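Local coordinates for protein probable 2-hydroxyhepta-2,4-diene-1,7-dioate isomerase (Thermus thermophilus, PDB 2DFU) that probably acts as a metal-dependent enzyme of the fumarylacetoacetate hydrolase family, isomerising 2-hydroxyhepta-2,4-diene-1,7-dioate or hydrolysing an acylpyruvate such as acetylpyruvate, at residues Val39-Pro44 and Gly171-Thr176; His112-Leu117 and Ala143-Ala148. All blocks are in the same frame, centred on the assembly; numbering follows the deposited sequence.

Interaction 1: residues Val39-Pro44 and Gly171-Thr176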
# COMPACT_ATOMS: atom_id res chain seq x y z
N VAL A 39 -16.58 -9.10 22.07
CA VAL A 39 -16.10 -8.10 21.12
C VAL A 39 -15.82 -8.68 19.74
O VAL A 39 -15.71 -9.88 19.58
CB VAL A 39 -14.81 -7.40 21.62
CG1 VAL A 39 -15.00 -6.90 23.04
CG2 VAL A 39 -13.62 -8.37 21.55
N THR A 40 -15.73 -7.80 18.75
CA THR A 40 -15.42 -8.22 17.39
C THR A 40 -13.93 -7.93 17.19
O THR A 40 -13.51 -6.78 17.11
CB THR A 40 -16.22 -7.43 16.35
OG1 THR A 40 -17.62 -7.71 16.51
CG2 THR A 40 -15.79 -7.82 14.94
N LEU A 41 -13.13 -9.00 17.13
CA LEU A 41 -11.70 -8.87 16.94
C LEU A 41 -11.36 -8.33 15.56
O LEU A 41 -11.90 -8.78 14.56
CB LEU A 41 -11.01 -10.22 17.11
CG LEU A 41 -10.18 -10.48 18.36
CD1 LEU A 41 -9.26 -11.65 18.07
CD2 LEU A 41 -9.36 -9.25 18.72
N LEU A 42 -10.44 -7.38 15.52
CA LEU A 42 -9.99 -6.78 14.26
C LEU A 42 -8.50 -7.03 14.08
O LEU A 42 -7.80 -7.45 15.01
CB LEU A 42 -10.22 -5.26 14.29
CG LEU A 42 -11.65 -4.74 14.49
CD1 LEU A 42 -11.63 -3.22 14.65
CD2 LEU A 42 -12.52 -5.16 13.29
N PRO A 43 -7.98 -6.80 12.86
CA PRO A 43 -6.54 -7.01 12.67
C PRO A 43 -5.87 -6.00 13.63
O PRO A 43 -6.30 -4.85 13.72
CB PRO A 43 -6.34 -6.65 11.21
CG PRO A 43 -7.64 -7.08 10.59
CD PRO A 43 -8.66 -6.56 11.58
N PRO A 44 -4.83 -6.42 14.36
CA PRO A 44 -4.11 -5.57 15.31
C PRO A 44 -3.20 -4.48 14.76
O PRO A 44 -2.11 -4.25 15.28
CB PRO A 44 -3.35 -6.58 16.15
CG PRO A 44 -2.96 -7.60 15.12
CD PRO A 44 -4.23 -7.77 14.31
N GLY A 171 -3.97 -11.52 12.82
CA GLY A 171 -4.36 -11.49 14.22
C GLY A 171 -3.83 -12.69 15.00
O GLY A 171 -2.84 -13.30 14.60
N PRO A 172 -4.46 -13.06 16.13
CA PRO A 172 -5.65 -12.45 16.74
C PRO A 172 -5.29 -11.14 17.44
O PRO A 172 -6.15 -10.29 17.71
CB PRO A 172 -6.08 -13.50 17.75
CG PRO A 172 -4.73 -13.98 18.27
CD PRO A 172 -3.95 -14.16 16.97
N TRP A 173 -4.02 -11.01 17.77
CA TRP A 173 -3.55 -9.83 18.45
C TRP A 173 -2.05 -9.79 18.36
O TRP A 173 -1.41 -10.65 17.77
CB TRP A 173 -4.00 -9.87 19.92
CG TRP A 173 -3.94 -11.24 20.49
CD1 TRP A 173 -2.78 -12.01 20.72
CD2 TRP A 173 -5.04 -11.99 21.04
NE1 TRP A 173 -3.05 -13.19 21.35
CE2 TRP A 173 -4.51 -13.21 21.56
CE3 TRP A 173 -6.41 -11.76 21.13
CZ2 TRP A 173 -5.35 -14.15 22.13
CZ3 TRP A 173 -7.25 -12.70 21.71
CH2 TRP A 173 -6.72 -13.91 22.20
N LEU A 174 -1.47 -8.73 18.91
CA LEU A 174 -0.03 -8.70 18.86
C LEU A 174 0.60 -8.82 20.24
O LEU A 174 0.07 -8.41 21.26
CB LEU A 174 0.46 -7.48 18.09
CG LEU A 174 0.39 -6.19 18.90
CD1 LEU A 174 1.65 -5.96 19.73
CD2 LEU A 174 0.24 -4.97 18.00
N GLU A 175 1.74 -9.51 20.23
CA GLU A 175 2.49 -9.68 21.45
C GLU A 175 3.69 -8.72 21.44
O GLU A 175 4.46 -8.66 20.49
CB GLU A 175 2.96 -11.13 21.48
CG GLU A 175 4.09 -11.41 22.47
CD GLU A 175 3.60 -11.15 23.88
OE1 GLU A 175 2.66 -11.80 24.30
OE2 GLU A 175 4.17 -10.29 24.54
N THR A 176 3.84 -7.93 22.49
CA THR A 176 4.92 -6.95 22.56
C THR A 176 6.26 -7.50 23.05
O THR A 176 7.32 -6.94 22.76
CB THR A 176 4.57 -5.78 23.50
OG1 THR A 176 4.46 -6.28 24.84
CG2 THR A 176 3.26 -5.12 23.09
O HOH W 1 -6.46 -7.42 17.32
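Leu41 and Pro44 carry the apolar contacts on one segment, against Pro172, Trp173 and Leu174 on the other. Leu41 runs alongside Pro172, with Leu41 CD1 3.7 Å from Pro172 CB. Both methyls of Leu41 also touch the Pro172 carbonyl oxygen; Leu41 CD1 is 3.4 Å from Pro172 O. Leu41 CD1 meets the Trp173 ring obliquely, 4.2 Å from Trp173 CE3. That ring is folded back beside its own backbone, CG lying between N and the carbonyl carbon (chi1 38°). This brings one face over Pro172, whose CG sits 3.3 Å above the ring centre. The ring of Pro44 rests on backbone: Pro44 CD is 3.7 Å from Gly171 CA. Leu174 CD2 lies against Pro44 O, 3.7 Å away.

The polar link is through water. One water is hydrogen-bonded to Leu42 O at 2.7 Å and to Pro172 O at 2.9 Å, joining two backbone carbonyls.

The backbone angles of Gly171 would jam a CB against the preceding carbonyl. The chain turns a corner at Pro172, which follows a cis peptide. Strand 2-6 pairs with both strands 41-42 and 168-175. The contact is a buried, proline-rich corner where the N-terminal Rv2993c-like region meets the fumarylacetoacetate hydrolase fold.

Interaction 2: residues His112-Leu117 and Ala143-Ala148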
# COMPACT_ATOMS: atom_id res chain seq x y z
N HIS A 112 -3.50 -20.82 -2.54
CA HIS A 112 -2.64 -21.49 -1.58
C HIS A 112 -2.48 -20.73 -0.26
O HIS A 112 -2.61 -19.50 -0.23
CB HIS A 112 -1.25 -21.72 -2.17
CG HIS A 112 -1.20 -22.78 -3.22
ND1 HIS A 112 -1.87 -22.68 -4.42
CD2 HIS A 112 -0.55 -23.97 -3.26
CE1 HIS A 112 -1.63 -23.76 -5.15
NE2 HIS A 112 -0.83 -24.56 -4.47
N TYR A 113 -2.20 -21.47 0.81
CA TYR A 113 -2.00 -20.89 2.14
C TYR A 113 -0.52 -20.84 2.52
O TYR A 113 0.26 -21.71 2.13
CB TYR A 113 -2.77 -21.69 3.19
CG TYR A 113 -2.47 -23.18 3.18
CD1 TYR A 113 -1.33 -23.70 3.81
CD2 TYR A 113 -3.31 -24.07 2.52
CE1 TYR A 113 -1.04 -25.07 3.77
CE2 TYR A 113 -3.04 -25.44 2.47
CZ TYR A 113 -1.91 -25.93 3.10
OH TYR A 113 -1.65 -27.28 3.01
N GLU A 114 -0.16 -19.83 3.30
CA GLU A 114 1.21 -19.64 3.77
C GLU A 114 1.15 -18.97 5.15
O GLU A 114 0.89 -17.77 5.24
CB GLU A 114 1.98 -18.75 2.78
CG GLU A 114 2.25 -19.39 1.42
CD GLU A 114 2.86 -18.43 0.39
OE1 GLU A 114 3.42 -17.39 0.79
OE2 GLU A 114 2.80 -18.72 -0.82
N GLY A 115 1.36 -19.75 6.21
CA GLY A 115 1.33 -19.20 7.56
C GLY A 115 2.61 -18.42 7.83
O GLY A 115 3.68 -18.88 7.45
N GLU A 116 2.52 -17.27 8.49
CA GLU A 116 3.72 -16.47 8.73
C GLU A 116 3.71 -15.62 9.99
O GLU A 116 2.65 -15.25 10.50
CB GLU A 116 3.96 -15.53 7.54
CG GLU A 116 4.09 -16.22 6.19
CD GLU A 116 4.33 -15.23 5.06
OE1 GLU A 116 4.78 -14.10 5.33
OE2 GLU A 116 4.07 -15.59 3.89
N LEU A 117 4.90 -15.32 10.49
CA LEU A 117 5.03 -14.45 11.65
C LEU A 117 4.93 -13.04 11.06
O LEU A 117 5.56 -12.75 10.05
CB LEU A 117 6.40 -14.62 12.31
CG LEU A 117 6.72 -13.56 13.38
CD1 LEU A 117 5.90 -13.81 14.63
CD2 LEU A 117 8.20 -13.60 13.72
N ALA A 143 -0.16 -14.20 10.61
CA ALA A 143 -0.83 -13.92 9.36
C ALA A 143 -0.88 -15.13 8.45
O ALA A 143 -0.16 -16.10 8.64
CB ALA A 143 -0.13 -12.79 8.62
N VAL A 144 -1.78 -15.06 7.48
CA VAL A 144 -1.88 -16.09 6.47
C VAL A 144 -1.75 -15.30 5.18
O VAL A 144 -2.60 -14.47 4.87
CB VAL A 144 -3.24 -16.80 6.46
CG1 VAL A 144 -3.35 -17.67 5.22
CG2 VAL A 144 -3.40 -17.65 7.71
N ASP A 145 -0.67 -15.53 4.45
CA ASP A 145 -0.45 -14.84 3.19
C ASP A 145 -1.16 -15.64 2.10
O ASP A 145 -0.60 -16.57 1.53
CB ASP A 145 1.07 -14.75 2.92
CG ASP A 145 1.41 -14.21 1.54
OD1 ASP A 145 0.50 -13.76 0.81
OD2 ASP A 145 2.60 -14.23 1.17
N ILE A 146 -2.42 -15.29 1.84
CA ILE A 146 -3.20 -15.97 0.81
C ILE A 146 -2.59 -15.67 -0.56
O ILE A 146 -2.33 -14.52 -0.89
CB ILE A 146 -4.67 -15.51 0.83
CG1 ILE A 146 -5.31 -15.86 2.17
CG2 ILE A 146 -5.43 -16.16 -0.32
CD1 ILE A 146 -5.53 -17.35 2.40
N THR A 147 -2.37 -16.72 -1.35
CA THR A 147 -1.74 -16.58 -2.66
C THR A 147 -2.46 -17.26 -3.83
O THR A 147 -2.79 -18.45 -3.76
CB THR A 147 -0.30 -17.15 -2.62
OG1 THR A 147 0.44 -16.53 -1.56
CG2 THR A 147 0.41 -16.91 -3.93
N ALA A 148 -2.69 -16.52 -4.91
CA ALA A 148 -3.31 -17.10 -6.09
C ALA A 148 -2.13 -17.39 -7.03
O ALA A 148 -1.68 -16.51 -7.77
CB ALA A 148 -4.28 -16.12 -6.72
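Glu114, Glu116 and Asp145 bring three carboxylates together. Asp145 OD2 is 3.3 Å from Glu114 OE1 and 3.4 Å from Glu116 OE2, acceptor against acceptor, without bonding. The Glu114 carboxylate plane is turned 73° from that of Asp145. Glu114 CG is anti to the carbonyl carbon (chi1 -68°) and the chain beyond is extended, carrying the carboxylate out to Asp145 and Thr147. The other oxygen of Glu114, OE2, touches Thr147 OG1, 3.3 Å away; that hydroxyl donates to Asp145 O. This Glu-X-Glu pair plus an Asp from the neighbouring strand matches the metal-binding acidic triad of fumarylacetoacetate hydrolase relatives, and probably serves likewise here. An alanine in place of Glu114 would probably break the triad and leave a gap beside Asp145 OD2 and Thr147 OG1.

Backbone bonds of two antiparallel strands set the spacing. Asp145 N donates a hydrogen bond to Glu114 O at 2.8 Å. Glu116 and Ala143 form a hydrogen-bonded pair, and so do His112 and Thr147. Further out, two lysines probably offset the gathered negative charge. Lys81 forms a salt bridge with Asp145 OD1. Lys162 forms one with Asp145 OD2, a hydrogen bond with Thr147 OG1 and a long, weak ion pair with Glu114 OE1.

How the interactions relate
Both contacts are buried, and they are separate: their centres are about 17 Å apart and their nearest atoms about 5 Å. They reach the same sheet through neighbouring strands 137-148 and 168-175. In interaction 1, Thr141 of strand 137-148 touches Pro44 and Leu174. In interaction 2, Leu168, Pro169 and Leu170 of strand 168-175 pack on Ala143, Val144 and Ile146. The chemistry differs with place. Residues 39-44 and 171-176 meet by apolar packing and one water, where the N-terminal region joins the main fold. Residues 112-117 and 143-148 are directly paired strands, held by backbone bonds, and they gather carboxylates at the probable metal site.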